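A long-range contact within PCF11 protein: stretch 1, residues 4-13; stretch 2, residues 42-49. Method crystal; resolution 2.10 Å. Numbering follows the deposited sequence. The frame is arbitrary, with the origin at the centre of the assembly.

Stretch 1 (4-13) DTEVIVKDFN
Stretch 2, residues 42-49: QYFVDAIE

Both stretches are helical throughout, and each helix runs on beyond its stretch in both directions. Phi lies between -56° and -69°, psi between -32° and -50°. Backbone i to i+4 hydrogen bonds of 2.9 to 3.0 Å, such as Phe-12 N to Ile-8 O and Ala-47 N to Tyr-43 O, hold each helix. The N-to-C directions make an angle of 27°, close to parallel (signed crossing angle -27°), and the axes approach to 10.1 Å. Val-9 CA lies 6.7 Å from Tyr-43 CA, and Asn-13 CA 6.5 Å from Ala-47 CA.

The contact is mainly apolar, with no hydrogen bond assigned across it, burying 412 Å² in total. Its centre is the pair Phe-12 and Phe-44, both buried in the protein. Phe-12 points toward the other helix, with chi1 t (-169°) and chi2 86°. The CA-to-CB bond of Phe-44 points sideways to stretch 1, with chi1 m (-61°) and chi2 -22°. Their rings form an offset stack, with centroids 4.1 Å apart and planes at 16°. Phe-12 CG is 3.4 Å from Phe-44 CD1. Phe-44 CB also sits over the Phe-12 face, 4.0 Å from the ring centroid, in a CH-pi contact. Flat rings suit this place because they can overlap closely.

Aliphatic groups border the rings. Ile-8 (m, t) places CG2 3.8 Å from Phe-44 CZ, at that ring's edge. Ile-48 (m, t) brings CD1 to 3.9 Å from Phe-12 CZ. Ala-47 CB is 4.1 Å from Phe-12 CD2; its small side chain fits the close backbone approach. Asn-13 (m, chi2 -61°) reaches in at its end, with OD1 3.3 Å from Ala-47 CB.

Toward the N-terminal end, Tyr-43 (m, chi2 -59°) points toward stretch 1. Its CB packs 3.5 Å from CG2 of Val-9 (t), and its CE2 lies 3.9 Å from CG2 of Thr-5 (m). These methyls give apolar surface to the carbons of Tyr-43, a residue otherwise exposed.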

# COMPACT_ATOMS: atom_id res chain seq x y z
N ASP A 4 -5.30 -18.16 17.83
CA ASP A 4 -4.42 -17.01 17.90
C ASP A 4 -4.45 -16.23 16.58
O ASP A 4 -4.52 -15.01 16.57
CB ASP A 4 -2.99 -17.45 18.20
CG ASP A 4 -2.83 -17.98 19.63
OD1 ASP A 4 -3.12 -17.24 20.59
OD2 ASP A 4 -2.41 -19.15 19.78
N THR A 5 -4.41 -16.96 15.47
CA THR A 5 -4.43 -16.36 14.14
C THR A 5 -5.67 -15.50 13.95
O THR A 5 -5.59 -14.36 13.49
CB THR A 5 -4.41 -17.46 13.06
OG1 THR A 5 -3.14 -18.13 13.11
CG2 THR A 5 -4.62 -16.87 11.66
N GLU A 6 -6.82 -16.08 14.30
CA GLU A 6 -8.11 -15.41 14.21
C GLU A 6 -8.11 -14.10 14.99
O GLU A 6 -8.52 -13.06 14.48
CB GLU A 6 -9.19 -16.35 14.76
CG GLU A 6 -10.58 -15.74 14.83
CD GLU A 6 -11.59 -16.50 14.00
OE1 GLU A 6 -11.66 -17.74 14.14
OE2 GLU A 6 -12.31 -15.86 13.21
N VAL A 7 -7.66 -14.15 16.24
CA VAL A 7 -7.60 -12.99 17.09
C VAL A 7 -6.69 -11.90 16.51
O VAL A 7 -7.06 -10.72 16.45
CB VAL A 7 -7.10 -13.37 18.50
CG1 VAL A 7 -6.83 -12.11 19.32
CG2 VAL A 7 -8.14 -14.23 19.20
N ILE A 8 -5.49 -12.29 16.08
CA ILE A 8 -4.56 -11.33 15.51
C ILE A 8 -5.12 -10.69 14.23
O ILE A 8 -5.03 -9.48 14.04
CB ILE A 8 -3.20 -11.99 15.21
CG1 ILE A 8 -2.63 -12.58 16.51
CG2 ILE A 8 -2.22 -10.94 14.64
CD1 ILE A 8 -1.42 -13.48 16.31
N VAL A 9 -5.70 -11.50 13.36
CA VAL A 9 -6.25 -10.98 12.12
C VAL A 9 -7.43 -10.04 12.37
O VAL A 9 -7.52 -8.98 11.75
CB VAL A 9 -6.68 -12.13 11.16
CG1 VAL A 9 -7.48 -11.59 9.98
CG2 VAL A 9 -5.43 -12.85 10.64
N LYS A 10 -8.31 -10.40 13.31
CA LYS A 10 -9.46 -9.55 13.61
C LYS A 10 -8.99 -8.23 14.21
O LYS A 10 -9.57 -7.18 13.97
CB LYS A 10 -10.42 -10.24 14.58
CG LYS A 10 -11.30 -11.27 13.92
CD LYS A 10 -12.26 -11.91 14.92
CE LYS A 10 -13.22 -12.86 14.23
NZ LYS A 10 -14.13 -13.50 15.22
N ASP A 11 -7.94 -8.31 15.01
CA ASP A 11 -7.37 -7.14 15.64
C ASP A 11 -6.78 -6.23 14.55
O ASP A 11 -6.92 -5.00 14.62
CB ASP A 11 -6.31 -7.59 16.65
CG ASP A 11 -5.61 -6.44 17.36
OD1 ASP A 11 -6.29 -5.54 17.90
OD2 ASP A 11 -4.36 -6.44 17.40
N PHE A 12 -6.14 -6.84 13.55
CA PHE A 12 -5.54 -6.06 12.44
C PHE A 12 -6.67 -5.34 11.70
O PHE A 12 -6.58 -4.14 11.46
CB PHE A 12 -4.79 -6.99 11.45
CG PHE A 12 -3.93 -6.26 10.44
CD1 PHE A 12 -2.61 -5.91 10.75
CD2 PHE A 12 -4.43 -5.96 9.18
CE1 PHE A 12 -1.80 -5.26 9.80
CE2 PHE A 12 -3.62 -5.30 8.23
CZ PHE A 12 -2.30 -4.96 8.55
N ASN A 13 -7.72 -6.08 11.35
CA ASN A 13 -8.86 -5.50 10.63
C ASN A 13 -9.52 -4.38 11.43
O ASN A 13 -9.85 -3.33 10.88
CB ASN A 13 -9.92 -6.56 10.32
CG ASN A 13 -9.56 -7.42 9.12
OD1 ASN A 13 -9.40 -6.93 8.01
ND2 ASN A 13 -9.45 -8.72 9.35
N GLN A 42 -0.30 -13.05 4.55
CA GLN A 42 -1.32 -13.02 3.51
C GLN A 42 -2.66 -12.45 3.99
O GLN A 42 -3.38 -11.80 3.22
CB GLN A 42 -1.51 -14.42 2.91
CG GLN A 42 -2.59 -14.46 1.84
CD GLN A 42 -2.45 -15.63 0.89
OE1 GLN A 42 -1.92 -16.69 1.25
NE2 GLN A 42 -2.92 -15.44 -0.35
N TYR A 43 -2.99 -12.65 5.27
CA TYR A 43 -4.23 -12.12 5.82
C TYR A 43 -4.16 -10.61 5.88
O TYR A 43 -5.12 -9.93 5.54
CB TYR A 43 -4.50 -12.68 7.22
CG TYR A 43 -4.82 -14.15 7.19
CD1 TYR A 43 -5.91 -14.62 6.46
CD2 TYR A 43 -4.01 -15.08 7.85
CE1 TYR A 43 -6.18 -15.97 6.37
CE2 TYR A 43 -4.28 -16.44 7.76
CZ TYR A 43 -5.36 -16.87 7.02
OH TYR A 43 -5.62 -18.22 6.91
N PHE A 44 -3.01 -10.09 6.30
CA PHE A 44 -2.82 -8.65 6.38
C PHE A 44 -2.84 -8.04 4.96
O PHE A 44 -3.42 -6.98 4.75
CB PHE A 44 -1.50 -8.32 7.08
CG PHE A 44 -1.42 -8.83 8.49
CD1 PHE A 44 -2.58 -9.12 9.21
CD2 PHE A 44 -0.19 -8.99 9.13
CE1 PHE A 44 -2.51 -9.55 10.55
CE2 PHE A 44 -0.11 -9.43 10.46
CZ PHE A 44 -1.28 -9.71 11.17
N VAL A 45 -2.23 -8.72 4.00
CA VAL A 45 -2.24 -8.20 2.63
C VAL A 45 -3.67 -8.10 2.10
O VAL A 45 -4.07 -7.07 1.55
CB VAL A 45 -1.39 -9.08 1.69
CG1 VAL A 45 -1.61 -8.67 0.23
CG2 VAL A 45 0.08 -8.90 2.05
N ASP A 46 -4.46 -9.16 2.28
CA ASP A 46 -5.83 -9.13 1.77
C ASP A 46 -6.68 -8.10 2.48
O ASP A 46 -7.52 -7.46 1.86
CB ASP A 46 -6.47 -10.50 1.88
CG ASP A 46 -5.90 -11.48 0.87
OD1 ASP A 46 -5.39 -11.03 -0.19
OD2 ASP A 46 -5.99 -12.70 1.13
N ALA A 47 -6.45 -7.92 3.77
CA ALA A 47 -7.19 -6.92 4.53
C ALA A 47 -6.89 -5.51 3.98
O ALA A 47 -7.80 -4.71 3.78
CB ALA A 47 -6.79 -7.00 6.00
N ILE A 48 -5.62 -5.22 3.72
CA ILE A 48 -5.26 -3.91 3.19
C ILE A 48 -5.76 -3.70 1.76
O ILE A 48 -6.29 -2.64 1.46
CB ILE A 48 -3.73 -3.68 3.28
CG1 ILE A 48 -3.35 -3.49 4.75
CG2 ILE A 48 -3.31 -2.42 2.52
CD1 ILE A 48 -1.88 -3.38 4.98
N GLU A 49 -5.60 -4.70 0.90
CA GLU A 49 -6.07 -4.56 -0.49
C GLU A 49 -7.59 -4.42 -0.52
O GLU A 49 -8.13 -3.64 -1.30
CB GLU A 49 -5.64 -5.75 -1.35
CG GLU A 49 -4.12 -5.94 -1.42
CD GLU A 49 -3.66 -6.80 -2.60
OE1 GLU A 49 -4.46 -7.61 -3.10
OE2 GLU A 49 -2.48 -6.67 -3.02